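Local coordinates for protein Lys-gingipain W83 (PDB 3KM5) that is a secreted, calcium-binding cysteine protease that cleaves after lysine, seen here through its K2 cleaved adhesin domain, a type of domain that is haemolytic when isolated, at residues 34-39 with 54-59; 80-85 with 95-100; 110-115 with 148-153. All coordinates share one frame; numbering follows the deposited sequence.

Contact 1: residues 34-39 with 54-59; sequences LCLSSG and SSFSWN
The flat group here is the Phe56 ring, which receives Leu36 at its edge: methyl CD1 lies near the ring plane, 4.1 Å from Phe56 CZ. One face of the same ring is covered from within its own segment by the side-chain amide of Asn59, whose CG sits above the plane and off toward the rim. Leu36 and Phe56 project from neighbouring strands of the beta jelly roll of this adhesin domain, in the sheet where 34-37 pairs antiparallel with 51-56. Within the two segments the pairing comes down to a single hydrogen-bonded pair, Leu34 with Ser54; Leu36 pairs on with Val52, before Ser54 in the strand, and the N-to-C directions of the short segments are 108° apart. Leu34 N gives a fairly straight bond to Ser54 O (2.9 Å, 159° at the hydrogen), in the carbonyl plane. The return bond, from Ser54 N to Leu34 O at 2.8 Å, is more bent. Leu34 O also accepts from the Ser54 hydroxyl, so one residue grips this oxygen twice, its N and OG arriving from opposite faces of the carbonyl plane. With chi1 at 68°, Ser54 OG lies between its own backbone N and carbonyl carbon, where it can reach Leu34 O. Leu36 closes over this polar group, with CG 3.3 Å from Ser54 OG. Leu44 and Leu129 also pack on Leu36, while Tyr168 and Leu170 of strand 168-177 touch Phe56 and Ser54 respectively. The tightest carbon pair is Leu36 CD1 against Ser54 CB, at 3.4 Å.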
loop_
_atom_site.group_PDB
_atom_site.type_symbol
_atom_site.label_atom_id
_atom_site.label_comp_id
_atom_site.label_asym_id
_atom_site.label_seq_id
_atom_site.Cartn_x
_atom_site.Cartn_y
_atom_site.Cartn_z
ATOM N N LEU A 34 3.012 1.782 -6.812
ATOM C CA LEU A 34 2.411 2.291 -8.042
ATOM C C LEU A 34 0.897 2.287 -7.911
ATOM O O LEU A 34 0.320 1.353 -7.347
ATOM C CB LEU A 34 2.745 1.401 -9.249
ATOM C CG LEU A 34 4.189 1.327 -9.759
ATOM C CD1 LEU A 34 4.222 0.300 -10.879
ATOM C CD2 LEU A 34 4.668 2.664 -10.269
ATOM N N CYS A 35 0.249 3.267 -8.521
ATOM C CA CYS A 35 -1.186 3.244 -8.694
ATOM C C CYS A 35 -1.542 2.200 -9.739
ATOM O O CYS A 35 -0.847 2.068 -10.737
ATOM C CB CYS A 35 -1.651 4.610 -9.169
ATOM S SG CYS A 35 -3.392 4.717 -9.719
ATOM N N LEU A 36 -2.570 1.406 -9.450
ATOM C CA LEU A 36 -3.150 0.454 -10.404
ATOM C C LEU A 36 -4.625 0.772 -10.602
ATOM O O LEU A 36 -5.311 1.149 -9.641
ATOM C CB LEU A 36 -3.073 -0.970 -9.896
ATOM C CG LEU A 36 -1.697 -1.491 -9.501
ATOM C CD1 LEU A 36 -1.830 -2.927 -8.964
ATOM C CD2 LEU A 36 -0.656 -1.372 -10.634
ATOM N N SER A 37 -5.108 0.613 -11.845
ATOM C CA SER A 37 -6.528 0.749 -12.154
ATOM C C SER A 37 -7.164 -0.567 -12.588
ATOM O O SER A 37 -6.582 -1.312 -13.392
ATOM C CB SER A 37 -6.726 1.746 -13.286
ATOM O OG SER A 37 -8.102 1.774 -13.639
ATOM N N SER A 38 -8.347 -0.845 -12.064
ATOM C CA SER A 38 -9.134 -2.004 -12.467
ATOM C C SER A 38 -9.545 -1.951 -13.942
ATOM O O SER A 38 -9.912 -2.979 -14.513
ATOM C CB SER A 38 -10.396 -2.135 -11.601
ATOM O OG SER A 38 -11.197 -0.967 -11.766
ATOM N N GLY A 39 -9.525 -0.762 -14.535
ATOM C CA GLY A 39 -9.777 -0.612 -15.978
ATOM C C GLY A 39 -8.594 -1.056 -16.838
ATOM O O GLY A 39 -8.715 -1.134 -18.066
ATOM N N SER A 54 -0.265 0.013 -4.952
ATOM C CA SER A 54 0.189 -1.390 -4.873
ATOM C C SER A 54 1.682 -1.424 -4.675
ATOM O O SER A 54 2.401 -0.546 -5.134
ATOM C CB SER A 54 -0.133 -2.107 -6.192
ATOM O OG SER A 54 0.670 -1.595 -7.255
ATOM N N SER A 55 2.130 -2.488 -4.012
ATOM C CA SER A 55 3.539 -2.840 -3.921
ATOM C C SER A 55 3.643 -4.384 -3.923
ATOM O O SER A 55 2.857 -5.078 -3.307
ATOM C CB SER A 55 4.160 -2.231 -2.655
ATOM O OG SER A 55 5.540 -2.622 -2.531
ATOM N N PHE A 56 4.589 -4.888 -4.677
ATOM C CA PHE A 56 4.710 -6.326 -4.927
ATOM C C PHE A 56 5.903 -6.984 -4.203
ATOM O O PHE A 56 7.016 -6.434 -4.129
ATOM C CB PHE A 56 4.810 -6.577 -6.446
ATOM C CG PHE A 56 3.539 -6.267 -7.159
ATOM C CD1 PHE A 56 2.625 -7.258 -7.437
ATOM C CD2 PHE A 56 3.203 -4.967 -7.485
ATOM C CE1 PHE A 56 1.455 -6.978 -8.077
ATOM C CE2 PHE A 56 2.032 -4.664 -8.128
ATOM C CZ PHE A 56 1.129 -5.672 -8.413
ATOM N N SER A 57 5.702 -8.204 -3.694
ATOM C CA SER A 57 6.822 -9.080 -3.324
ATOM C C SER A 57 6.972 -10.212 -4.344
ATOM O O SER A 57 7.914 -11.010 -4.200
ATOM C CB SER A 57 6.674 -9.625 -1.922
ATOM O OG SER A 57 5.569 -10.474 -1.797
ATOM N N TRP A 58 6.062 -10.306 -5.316
ATOM C CA TRP A 58 6.224 -11.137 -6.535
ATOM C C TRP A 58 5.529 -10.400 -7.655
ATOM O O TRP A 58 4.334 -10.097 -7.549
ATOM C CB TRP A 58 5.594 -12.533 -6.409
ATOM C CG TRP A 58 5.873 -13.394 -7.633
ATOM C CD1 TRP A 58 6.951 -14.233 -7.822
ATOM C CD2 TRP A 58 5.112 -13.443 -8.840
ATOM N NE1 TRP A 58 6.877 -14.818 -9.066
ATOM C CE2 TRP A 58 5.768 -14.350 -9.715
ATOM C CE3 TRP A 58 3.935 -12.825 -9.272
ATOM C CZ2 TRP A 58 5.280 -14.645 -10.993
ATOM C CZ3 TRP A 58 3.447 -13.120 -10.537
ATOM C CH2 TRP A 58 4.123 -14.019 -11.387
ATOM N N ASN A 59 6.224 -10.186 -8.770
ATOM C CA ASN A 59 5.621 -9.538 -9.941
ATOM C C ASN A 59 6.386 -10.015 -11.175
ATOM O O ASN A 59 7.297 -9.349 -11.647
ATOM C CB ASN A 59 5.662 -8.007 -9.806
ATOM C CG ASN A 59 5.046 -7.285 -10.989
ATOM O OD1 ASN A 59 4.244 -7.848 -11.729
ATOM N ND2 ASN A 59 5.391 -6.021 -11.149
#

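Contact 2: residues 80-85 with 95-100; sequences VKYYYA and YAVMIS
Tyr95 OH is gripped from two directions: Tyr82 OH donates to it across the contact at 2.7 Å, and the carboxylate of Glu115, OE2, bonds it from strand 109-115. Each of the two phenol oxygens lies at the edge of the other's ring, in its plane, the side chains having come from opposite directions. Strands 80-85 and 95-100 belong to the two facing sheets of the jelly roll sandwich, with axes 10.7 Å apart at closest approach, and the tyrosines span the interior between them. The side chains of Tyr84 and Tyr95 run at about a right angle, and their rings form an edge-to-face pair: the edge of Tyr95, led by CE2, points at the Tyr84 face, with centroids 5.4 Å apart and planes at 58°. Farther along, Val97 CG2 slides past the end of Tyr82, 3.5 Å from its OH, and Val97 CG1 meets Val80 CG1 tip to tip at 4.2 Å. Phe158 adds an edge-to-face partner to Tyr82. Glu115 OE2 is also salt-bridged to Arg145, so the carboxylate is itself tied down. The hydroxyls of Tyr82 and Tyr95 are thus linked in a chain ending at the Glu115 carboxylate, which probably polarises the Tyr95 hydroxyl and lets these polar groups sit inside the sandwich.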
loop_
_atom_site.group_PDB
_atom_site.type_symbol
_atom_site.label_atom_id
_atom_site.label_comp_id
_atom_site.label_asym_id
_atom_site.label_seq_id
_atom_site.Cartn_x
_atom_site.Cartn_y
_atom_site.Cartn_z
ATOM N N VAL A 80 -5.144 7.589 11.225
ATOM C CA VAL A 80 -5.273 7.174 9.825
ATOM C C VAL A 80 -6.066 5.849 9.782
ATOM O O VAL A 80 -5.809 4.934 10.564
ATOM C CB VAL A 80 -3.876 7.095 9.114
ATOM C CG1 VAL A 80 -2.912 6.034 9.772
ATOM C CG2 VAL A 80 -4.055 6.847 7.610
ATOM N N LYS A 81 -7.092 5.802 8.947
ATOM C CA LYS A 81 -7.880 4.615 8.744
ATOM C C LYS A 81 -7.735 4.260 7.265
ATOM O O LYS A 81 -7.775 5.148 6.397
ATOM C CB LYS A 81 -9.340 4.878 9.129
ATOM C CG LYS A 81 -10.231 3.655 8.936
ATOM C CD LYS A 81 -11.015 3.724 7.703
ATOM C CE LYS A 81 -12.183 4.611 7.899
ATOM N NZ LYS A 81 -13.156 4.457 6.796
ATOM N N TYR A 82 -7.625 2.991 6.932
ATOM C CA TYR A 82 -7.385 2.596 5.559
ATOM C C TYR A 82 -7.865 1.159 5.386
ATOM O O TYR A 82 -8.196 0.475 6.360
ATOM C CB TYR A 82 -5.895 2.710 5.174
ATOM C CG TYR A 82 -4.995 1.883 6.068
ATOM C CD1 TYR A 82 -4.619 0.596 5.707
ATOM C CD2 TYR A 82 -4.589 2.341 7.324
ATOM C CE1 TYR A 82 -3.805 -0.190 6.539
ATOM C CE2 TYR A 82 -3.790 1.568 8.155
ATOM C CZ TYR A 82 -3.405 0.316 7.766
ATOM O OH TYR A 82 -2.632 -0.423 8.638
ATOM N N TYR A 83 -7.882 0.728 4.137
ATOM C CA TYR A 83 -8.191 -0.641 3.760
ATOM C C TYR A 83 -7.041 -1.211 2.952
ATOM O O TYR A 83 -6.492 -0.538 2.101
ATOM C CB TYR A 83 -9.506 -0.715 2.952
ATOM C CG TYR A 83 -10.680 -0.099 3.666
ATOM C CD1 TYR A 83 -11.576 -0.856 4.399
ATOM C CD2 TYR A 83 -10.886 1.280 3.603
ATOM C CE1 TYR A 83 -12.667 -0.232 5.080
ATOM C CE2 TYR A 83 -11.921 1.880 4.270
ATOM C CZ TYR A 83 -12.818 1.134 4.991
ATOM O OH TYR A 83 -13.858 1.773 5.677
ATOM N N TYR A 84 -6.666 -2.457 3.259
ATOM C CA TYR A 84 -5.673 -3.171 2.490
ATOM C C TYR A 84 -6.221 -4.474 1.971
ATOM O O TYR A 84 -7.189 -5.028 2.481
ATOM C CB TYR A 84 -4.406 -3.395 3.316
ATOM C CG TYR A 84 -4.431 -4.513 4.337
ATOM C CD1 TYR A 84 -4.201 -5.832 3.972
ATOM C CD2 TYR A 84 -4.696 -4.245 5.664
ATOM C CE1 TYR A 84 -4.216 -6.842 4.898
ATOM C CE2 TYR A 84 -4.666 -5.254 6.605
ATOM C CZ TYR A 84 -4.460 -6.535 6.219
ATOM O OH TYR A 84 -4.453 -7.531 7.180
ATOM N N ALA A 85 -5.552 -4.976 0.949
ATOM C CA ALA A 85 -5.889 -6.276 0.385
ATOM C C ALA A 85 -4.592 -6.993 -0.003
ATOM O O ALA A 85 -3.641 -6.388 -0.422
ATOM C CB ALA A 85 -6.828 -6.114 -0.835
ATOM N N TYR A 95 3.790 -5.280 6.295
ATOM C CA TYR A 95 3.929 -3.838 6.137
ATOM C C TYR A 95 3.849 -3.121 7.467
ATOM O O TYR A 95 3.323 -3.642 8.451
ATOM C CB TYR A 95 2.894 -3.310 5.130
ATOM C CG TYR A 95 1.527 -3.248 5.741
ATOM C CD1 TYR A 95 1.047 -2.047 6.258
ATOM C CD2 TYR A 95 0.736 -4.375 5.866
ATOM C CE1 TYR A 95 -0.162 -1.986 6.908
ATOM C CE2 TYR A 95 -0.507 -4.311 6.505
ATOM C CZ TYR A 95 -0.966 -3.079 7.010
ATOM O OH TYR A 95 -2.184 -2.944 7.699
ATOM N N ALA A 96 4.398 -1.923 7.482
ATOM C CA ALA A 96 4.314 -1.015 8.607
ATOM C C ALA A 96 3.636 0.287 8.217
ATOM O O ALA A 96 3.783 0.734 7.128
ATOM C CB ALA A 96 5.719 -0.710 9.166
ATOM N N VAL A 97 2.988 0.927 9.186
ATOM C CA VAL A 97 2.584 2.329 9.109
ATOM C C VAL A 97 3.609 3.048 10.012
ATOM O O VAL A 97 3.891 2.607 11.157
ATOM C CB VAL A 97 1.149 2.557 9.634
ATOM C CG1 VAL A 97 0.748 4.019 9.636
ATOM C CG2 VAL A 97 0.142 1.735 8.817
ATOM N N MET A 98 4.213 4.113 9.490
ATOM C CA MET A 98 5.218 4.876 10.193
ATOM C C MET A 98 4.888 6.335 10.182
ATOM O O MET A 98 4.131 6.820 9.349
ATOM C CB MET A 98 6.568 4.671 9.511
ATOM C CG MET A 98 6.866 3.191 9.212
ATOM S SD MET A 98 8.512 2.967 8.525
ATOM C CE MET A 98 9.556 3.215 9.938
ATOM N N ILE A 99 5.485 7.067 11.124
ATOM C CA ILE A 99 5.347 8.505 11.132
ATOM C C ILE A 99 6.690 9.222 11.223
ATOM O O ILE A 99 7.647 8.726 11.853
ATOM C CB ILE A 99 4.401 8.992 12.276
ATOM C CG1 ILE A 99 5.064 8.799 13.664
ATOM C CG2 ILE A 99 3.003 8.340 12.152
ATOM C CD1 ILE A 99 5.867 10.042 14.217
ATOM N N SER A 100 6.729 10.396 10.594
ATOM C CA SER A 100 7.828 11.337 10.785
ATOM C C SER A 100 7.259 12.628 11.313
ATOM O O SER A 100 6.119 12.999 11.001
ATOM C CB SER A 100 8.510 11.605 9.448
ATOM O OG SER A 100 9.360 12.756 9.553
#

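Contact 3: residues 110-115 with 148-153; sequences TVVFEE and DLPAGT
With chi1 at -62°, Val112 holds CG1 anti to its carbonyl carbon and beside its backbone N, and this branch is the one that meets Pro150. CG1 lies 3.8 Å from Pro150 CD and equally far from Pro150 CG, so the methyl rests against the CG-CD side of the pyrrolidine. The other branch, CG2, held between the backbone N and the carbonyl carbon, turns toward the start of the loop, 4.2 Å from Asp148 O. No hydrogen bond links the two segments, and the contact is small, a van der Waals touch near the surface. Val112 lies in a classic beta bulge: it and Phe113 both face Val97 of the neighbouring strand 95-100, and the chain turns a corner at Val112. Here the edge strand 109-115 of one jelly roll sheet meets the loop that leaves strand 143-148 of the other sheet and leads into 155-161. That loop makes a type II beta turn from Pro150 to Thr153, with Gly152 at its third position, at phi 93°. Pro150 O takes two bonds from Thr153, one from its N at 3.1 Å and a shorter one from OG1 at 2.7 Å, the hydroxyl lying only 16° from the carbonyl plane. Val147 packs on Val112 from strand 143-148, and the Leu149 side chain touches Val80. Asp148 directs its carboxylate to Lys79, with OD1 in a salt bridge to the lysine NZ.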
loop_
_atom_site.group_PDB
_atom_site.type_symbol
_atom_site.label_atom_id
_atom_site.label_comp_id
_atom_site.label_asym_id
_atom_site.label_seq_id
_atom_site.Cartn_x
_atom_site.Cartn_y
_atom_site.Cartn_z
ATOM N N THR A 110 9.427 6.448 12.198
ATOM C CA THR A 110 9.374 5.401 13.220
ATOM C C THR A 110 8.046 4.642 13.113
ATOM O O THR A 110 6.983 5.203 12.771
ATOM C CB THR A 110 9.584 5.960 14.637
ATOM O OG1 THR A 110 8.509 6.839 14.965
ATOM C CG2 THR A 110 10.929 6.703 14.739
ATOM N N VAL A 111 8.129 3.340 13.365
ATOM C CA VAL A 111 6.976 2.444 13.211
ATOM C C VAL A 111 5.970 2.741 14.308
ATOM O O VAL A 111 6.352 2.862 15.491
ATOM C CB VAL A 111 7.405 0.950 13.325
ATOM C CG1 VAL A 111 6.206 0.032 13.244
ATOM C CG2 VAL A 111 8.382 0.555 12.245
ATOM N N VAL A 112 4.704 2.914 13.940
ATOM C CA VAL A 112 3.631 3.024 14.899
ATOM C C VAL A 112 2.669 1.827 14.844
ATOM O O VAL A 112 1.864 1.666 15.761
ATOM C CB VAL A 112 2.817 4.345 14.722
ATOM C CG1 VAL A 112 3.718 5.540 14.940
ATOM C CG2 VAL A 112 2.127 4.466 13.402
ATOM N N PHE A 113 2.700 1.035 13.773
ATOM C CA PHE A 113 1.873 -0.168 13.624
ATOM C C PHE A 113 2.526 -1.047 12.580
ATOM O O PHE A 113 2.988 -0.521 11.587
ATOM C CB PHE A 113 0.442 0.172 13.159
ATOM C CG PHE A 113 -0.339 -1.044 12.719
ATOM C CD1 PHE A 113 -0.651 -2.030 13.634
ATOM C CD2 PHE A 113 -0.659 -1.246 11.376
ATOM C CE1 PHE A 113 -1.293 -3.211 13.220
ATOM C CE2 PHE A 113 -1.346 -2.383 10.978
ATOM C CZ PHE A 113 -1.656 -3.353 11.893
ATOM N N GLU A 114 2.563 -2.363 12.769
ATOM C CA GLU A 114 2.940 -3.230 11.652
ATOM C C GLU A 114 2.356 -4.615 11.858
ATOM O O GLU A 114 2.020 -4.985 12.987
ATOM C CB GLU A 114 4.452 -3.244 11.372
ATOM C CG GLU A 114 5.300 -3.803 12.442
ATOM C CD GLU A 114 6.820 -3.742 12.142
ATOM O OE1 GLU A 114 7.569 -3.458 13.087
ATOM O OE2 GLU A 114 7.269 -4.013 10.998
ATOM N N GLU A 115 2.188 -5.351 10.762
ATOM C CA GLU A 115 1.576 -6.649 10.786
ATOM C C GLU A 115 1.924 -7.445 9.544
ATOM O O GLU A 115 2.455 -6.930 8.573
ATOM C CB GLU A 115 0.057 -6.566 10.934
ATOM C CG GLU A 115 -0.607 -6.046 9.693
ATOM C CD GLU A 115 -2.129 -6.031 9.772
ATOM O OE1 GLU A 115 -2.700 -6.819 10.551
ATOM O OE2 GLU A 115 -2.754 -5.182 9.116
ATOM N N ASP A 148 -3.581 4.886 15.474
ATOM C CA ASP A 148 -3.405 6.118 16.225
ATOM C C ASP A 148 -2.101 6.809 15.765
ATOM O O ASP A 148 -1.087 6.150 15.607
ATOM C CB ASP A 148 -3.263 5.824 17.731
ATOM C CG ASP A 148 -4.478 5.196 18.371
ATOM O OD1 ASP A 148 -5.569 5.175 17.785
ATOM O OD2 ASP A 148 -4.308 4.753 19.530
ATOM N N LEU A 149 -2.143 8.130 15.541
ATOM C CA LEU A 149 -0.946 8.879 15.157
ATOM C C LEU A 149 -0.436 9.726 16.328
ATOM O O LEU A 149 -1.225 10.468 16.922
ATOM C CB LEU A 149 -1.214 9.749 13.942
ATOM C CG LEU A 149 -1.766 9.017 12.720
ATOM C CD1 LEU A 149 -2.158 10.018 11.639
ATOM C CD2 LEU A 149 -0.754 8.055 12.198
ATOM N N PRO A 150 0.841 9.563 16.699
ATOM C CA PRO A 150 1.409 10.339 17.813
ATOM C C PRO A 150 1.324 11.820 17.558
ATOM O O PRO A 150 1.323 12.276 16.414
ATOM C CB PRO A 150 2.871 9.905 17.840
ATOM C CG PRO A 150 2.926 8.604 17.114
ATOM C CD PRO A 150 1.797 8.595 16.153
ATOM N N ALA A 151 1.230 12.574 18.637
ATOM C CA ALA A 151 1.251 14.011 18.545
ATOM C C ALA A 151 2.506 14.471 17.817
ATOM O O ALA A 151 3.596 13.986 18.071
ATOM C CB ALA A 151 1.244 14.594 19.940
ATOM N N GLY A 152 2.349 15.424 16.941
ATOM C CA GLY A 152 3.477 15.919 16.146
ATOM C C GLY A 152 3.658 15.243 14.780
ATOM O O GLY A 152 4.475 15.672 13.981
ATOM N N THR A 153 2.881 14.194 14.492
ATOM C CA THR A 153 2.970 13.524 13.191
ATOM C C THR A 153 2.816 14.561 12.079
ATOM O O THR A 153 1.844 15.322 12.044
ATOM C CB THR A 153 1.897 12.451 13.055
ATOM O OG1 THR A 153 2.173 11.371 13.961
ATOM C CG2 THR A 153 1.816 11.922 11.602
#

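Overall arrangement
All three contacts lie in one cleaved adhesin domain and follow one another along the chain. Contact 1 lies within the sheet containing strands 34-37 and 51-56; contact 2 bridges from that sheet, through strand 79-86, to the five-stranded sheet holding 95-100. Contacts 2 and 3 have centres about 9 Å apart and touch: strands 95-100 and 109-115 are neighbours. Contact 1 stands apart, its centre about 17 Å from that of contact 2 and 25 Å from that of contact 3; contacts 1 and 3 lie on opposite sides of the chain's centre. Contact 2 thus fills the space between the sheets, while contact 3 ties the edge strand of one, 109-115, to the loop leaving strand 143-148 of the other.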